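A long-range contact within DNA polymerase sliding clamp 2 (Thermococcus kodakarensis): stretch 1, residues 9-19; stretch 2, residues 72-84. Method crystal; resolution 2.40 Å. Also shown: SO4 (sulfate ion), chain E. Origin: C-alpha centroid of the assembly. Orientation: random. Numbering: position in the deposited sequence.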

# COMPACT_ATOMS: atom_id res chain seq x y z
N SER A 9 -20.74 -3.54 -14.23
CA SER A 9 -19.55 -3.24 -13.43
C SER A 9 -19.50 -3.97 -12.08
O SER A 9 -20.08 -3.50 -11.07
CB SER A 9 -19.39 -1.72 -13.27
OG SER A 9 -18.22 -1.42 -12.54
N ALA A 10 -18.83 -5.11 -12.08
CA ALA A 10 -18.69 -5.88 -10.88
C ALA A 10 -18.05 -5.05 -9.73
O ALA A 10 -18.40 -5.21 -8.57
CB ALA A 10 -17.90 -7.12 -11.17
N ARG A 11 -17.14 -4.16 -10.10
CA ARG A 11 -16.42 -3.29 -9.18
C ARG A 11 -17.31 -2.27 -8.53
O ARG A 11 -17.24 -2.12 -7.34
CB ARG A 11 -15.26 -2.55 -9.85
CG ARG A 11 -13.90 -3.21 -9.72
CD ARG A 11 -13.17 -2.63 -10.84
NE ARG A 11 -11.83 -2.14 -10.57
CZ ARG A 11 -11.29 -1.07 -11.16
NH1 ARG A 11 -11.96 -0.27 -12.01
NH2 ARG A 11 -10.05 -0.78 -10.89
N GLU A 12 -18.12 -1.56 -9.31
CA GLU A 12 -19.19 -0.77 -8.70
C GLU A 12 -19.93 -1.63 -7.71
O GLU A 12 -20.02 -1.26 -6.55
CB GLU A 12 -20.14 -0.16 -9.72
CG GLU A 12 -19.92 1.33 -9.85
CD GLU A 12 -20.62 1.92 -11.06
OE1 GLU A 12 -21.65 1.37 -11.52
OE2 GLU A 12 -20.13 2.96 -11.56
N PHE A 13 -20.40 -2.79 -8.12
CA PHE A 13 -21.20 -3.63 -7.19
C PHE A 13 -20.44 -4.09 -5.96
O PHE A 13 -21.02 -4.24 -4.88
CB PHE A 13 -21.71 -4.85 -7.91
CG PHE A 13 -23.04 -5.30 -7.47
CD1 PHE A 13 -23.16 -6.31 -6.53
CD2 PHE A 13 -24.19 -4.78 -8.04
CE1 PHE A 13 -24.42 -6.80 -6.13
CE2 PHE A 13 -25.50 -5.27 -7.61
CZ PHE A 13 -25.58 -6.28 -6.64
N GLU A 14 -19.14 -4.37 -6.14
CA GLU A 14 -18.24 -4.70 -5.02
C GLU A 14 -18.38 -3.65 -3.91
O GLU A 14 -18.31 -3.94 -2.74
CB GLU A 14 -16.80 -4.69 -5.53
CG GLU A 14 -15.70 -5.07 -4.52
CD GLU A 14 -15.32 -3.92 -3.63
OE1 GLU A 14 -15.57 -2.77 -4.02
OE2 GLU A 14 -14.82 -4.13 -2.51
N SER A 15 -18.56 -2.41 -4.33
CA SER A 15 -18.44 -1.31 -3.48
C SER A 15 -19.71 -1.09 -2.64
O SER A 15 -19.68 -0.71 -1.46
CB SER A 15 -18.01 -0.11 -4.33
OG SER A 15 -18.75 0.97 -3.87
N LEU A 16 -20.86 -1.39 -3.22
CA LEU A 16 -22.08 -1.57 -2.44
C LEU A 16 -21.97 -2.74 -1.48
O LEU A 16 -22.43 -2.68 -0.33
CB LEU A 16 -23.19 -1.88 -3.40
CG LEU A 16 -24.55 -2.06 -2.76
CD1 LEU A 16 -25.10 -0.72 -2.28
CD2 LEU A 16 -25.47 -2.71 -3.84
N ILE A 17 -21.39 -3.84 -1.92
CA ILE A 17 -21.37 -4.98 -1.02
C ILE A 17 -20.45 -4.70 0.17
O ILE A 17 -20.75 -5.14 1.30
CB ILE A 17 -21.07 -6.31 -1.74
CG1 ILE A 17 -22.19 -6.62 -2.75
CG2 ILE A 17 -20.99 -7.46 -0.81
CD1 ILE A 17 -23.51 -6.56 -2.17
N ALA A 18 -19.37 -3.95 -0.11
CA ALA A 18 -18.38 -3.57 0.89
C ALA A 18 -19.05 -2.71 1.99
O ALA A 18 -18.80 -2.88 3.17
CB ALA A 18 -17.16 -2.83 0.25
N THR A 19 -19.94 -1.83 1.61
CA THR A 19 -20.60 -1.07 2.62
C THR A 19 -21.52 -1.96 3.51
O THR A 19 -21.52 -1.84 4.72
CB THR A 19 -21.29 0.08 1.95
OG1 THR A 19 -20.31 0.69 1.13
CG2 THR A 19 -21.81 1.06 2.94
N ASP A 72 -24.04 -15.30 2.60
CA ASP A 72 -23.08 -14.73 3.50
C ASP A 72 -22.37 -13.52 2.84
O ASP A 72 -21.79 -13.64 1.76
CB ASP A 72 -22.13 -15.80 3.98
CG ASP A 72 -21.35 -15.33 5.12
OD1 ASP A 72 -21.94 -14.94 6.14
OD2 ASP A 72 -20.13 -15.33 5.00
N LEU A 73 -22.46 -12.35 3.50
CA LEU A 73 -22.02 -11.13 2.87
C LEU A 73 -20.50 -11.19 2.64
O LEU A 73 -19.99 -10.90 1.56
CB LEU A 73 -22.47 -9.89 3.64
CG LEU A 73 -23.78 -9.16 3.27
CD1 LEU A 73 -24.35 -8.23 4.38
CD2 LEU A 73 -23.65 -8.35 1.98
N LYS A 74 -19.78 -11.65 3.65
CA LYS A 74 -18.36 -11.72 3.55
C LYS A 74 -17.93 -12.73 2.51
O LYS A 74 -16.85 -12.60 1.99
CB LYS A 74 -17.73 -12.03 4.92
CG LYS A 74 -16.23 -12.20 4.87
CD LYS A 74 -15.58 -12.68 6.20
CE LYS A 74 -15.61 -11.60 7.28
NZ LYS A 74 -16.83 -11.72 8.12
N ARG A 75 -18.71 -13.77 2.23
CA ARG A 75 -18.28 -14.77 1.23
C ARG A 75 -18.36 -14.15 -0.18
O ARG A 75 -17.45 -14.30 -1.02
CB ARG A 75 -19.18 -15.99 1.27
CG ARG A 75 -18.58 -17.25 1.84
CD ARG A 75 -19.57 -18.38 1.54
NE ARG A 75 -18.83 -19.55 1.08
CZ ARG A 75 -18.96 -20.79 1.56
NH1 ARG A 75 -19.83 -21.07 2.52
NH2 ARG A 75 -18.21 -21.75 1.03
N PHE A 76 -19.46 -13.45 -0.40
CA PHE A 76 -19.79 -12.83 -1.64
C PHE A 76 -18.84 -11.71 -1.89
O PHE A 76 -18.45 -11.48 -3.02
CB PHE A 76 -21.19 -12.24 -1.49
CG PHE A 76 -21.77 -11.70 -2.75
CD1 PHE A 76 -21.51 -12.32 -3.97
CD2 PHE A 76 -22.60 -10.60 -2.71
CE1 PHE A 76 -22.08 -11.83 -5.15
CE2 PHE A 76 -23.15 -10.08 -3.90
CZ PHE A 76 -22.89 -10.71 -5.13
N LEU A 77 -18.47 -11.01 -0.84
CA LEU A 77 -17.60 -9.85 -0.98
C LEU A 77 -16.22 -10.28 -1.45
O LEU A 77 -15.64 -9.61 -2.32
CB LEU A 77 -17.47 -9.05 0.33
CG LEU A 77 -16.48 -7.87 0.27
CD1 LEU A 77 -16.88 -6.86 -0.80
CD2 LEU A 77 -16.40 -7.21 1.66
N LYS A 78 -15.73 -11.39 -0.93
CA LYS A 78 -14.43 -11.91 -1.42
C LYS A 78 -14.40 -12.22 -2.92
O LYS A 78 -13.41 -11.93 -3.59
CB LYS A 78 -13.92 -13.12 -0.61
CG LYS A 78 -13.62 -12.73 0.82
CD LYS A 78 -13.25 -13.95 1.67
CE LYS A 78 -12.48 -13.51 2.92
NZ LYS A 78 -11.68 -14.65 3.52
N VAL A 79 -15.48 -12.80 -3.45
CA VAL A 79 -15.60 -13.05 -4.86
C VAL A 79 -15.54 -11.74 -5.57
O VAL A 79 -14.79 -11.59 -6.56
CB VAL A 79 -16.92 -13.68 -5.22
CG1 VAL A 79 -17.11 -13.66 -6.71
CG2 VAL A 79 -17.02 -15.12 -4.66
N LEU A 80 -16.30 -10.76 -5.08
CA LEU A 80 -16.40 -9.50 -5.79
C LEU A 80 -15.07 -8.74 -5.78
O LEU A 80 -14.78 -7.95 -6.69
CB LEU A 80 -17.57 -8.66 -5.26
CG LEU A 80 -18.96 -9.24 -5.51
CD1 LEU A 80 -19.94 -8.37 -4.81
CD2 LEU A 80 -19.28 -9.29 -7.01
N LYS A 81 -14.24 -9.01 -4.78
CA LYS A 81 -12.97 -8.33 -4.71
C LYS A 81 -12.02 -8.89 -5.75
O LYS A 81 -10.98 -8.31 -6.01
CB LYS A 81 -12.39 -8.40 -3.28
CG LYS A 81 -13.02 -7.37 -2.28
CD LYS A 81 -12.56 -7.61 -0.85
CE LYS A 81 -12.30 -6.34 -0.06
NZ LYS A 81 -11.01 -5.68 -0.58
N LEU A 82 -12.37 -9.99 -6.39
CA LEU A 82 -11.54 -10.44 -7.53
C LEU A 82 -11.77 -9.69 -8.82
O LEU A 82 -10.96 -9.82 -9.74
CB LEU A 82 -11.66 -11.93 -7.82
CG LEU A 82 -11.51 -12.90 -6.63
CD1 LEU A 82 -11.99 -14.23 -7.16
CD2 LEU A 82 -10.10 -13.03 -6.06
N ALA A 83 -12.85 -8.91 -8.89
CA ALA A 83 -13.22 -8.24 -10.16
C ALA A 83 -12.10 -7.34 -10.63
O ALA A 83 -11.58 -6.59 -9.86
CB ALA A 83 -14.41 -7.45 -9.99
N ARG A 84 -11.74 -7.39 -11.91
CA ARG A 84 -10.83 -6.38 -12.43
C ARG A 84 -11.63 -5.23 -13.06
O ARG A 84 -12.86 -5.30 -13.19
CB ARG A 84 -9.82 -7.00 -13.39
CG ARG A 84 -8.69 -7.85 -12.67
CD ARG A 84 -7.28 -7.60 -13.32
NE ARG A 84 -7.27 -7.95 -14.75
CZ ARG A 84 -6.53 -7.34 -15.67
NH1 ARG A 84 -5.72 -6.32 -15.34
NH2 ARG A 84 -6.59 -7.75 -16.94
S SO4 E . -15.08 -0.34 -13.79
O1 SO4 E . -16.24 -0.28 -12.95
O2 SO4 E . -14.37 -1.62 -13.63
O3 SO4 E . -15.66 -0.24 -15.14
O4 SO4 E . -14.13 0.75 -13.49

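How does the start of stretch 2 meet a helix whose touching residues lie at least 56 positions away in sequence? The helix that begins at Leu73 runs roughly antiparallel to the one that begins at Ala10, at 152°, with the axes 9.4 Å apart at closest approach. Asp72 occupies the N-cap position and takes no part in the contact. Leu73 leaves its backbone sideways, yet its end reaches across, placing CD2 4.0 Å from Ile17 CG2.

What does the middle of the helix offer? It offers a hole for Ile17, whose side chain sits as a knob among Leu73, Phe76, Leu77 and Leu80. Phe76 points toward stretch 1, with CE2 3.8 Å from Ile17 CG1 and 4.2 Å from Phe13 CE1; the two phenyl rings meet edge to edge. Leu77, in its t,p rotamer, brings CD1 to 3.8 Å from Glu14 O and to 4.2 Å from Ala18 CB. The methyl of Ala18 adds a small apolar surface beside it.

Why is Leu80 so well covered? It points toward the partner helix where the backbones come nearest, its CA lying 5.2 Å from Glu14 CA. Its CD1 lies 3.5 Å from Ile17 CG1 and 4.2 Å from Phe13 CD1, so branched and aromatic carbons pack together in a buried, apolar setting. Glu14 CG rests 3.7 Å from Leu80 O.

How does the contact finish as the chain turns away? Lys81 lies at the exposed margin, its NZ 4.5 Å from Glu14 OE2, too far for a salt bridge. A type I turn from Leu80 to Ala83 then presents Ala83 CB to Ala10 CB at 3.7 Å, two small methyls fitting a tight spot. Last, Arg84 O lies 3.6 Å from Arg11 CD. No hydrogen bond joins the stretches; close packing holds them, burying 573 Å² in all.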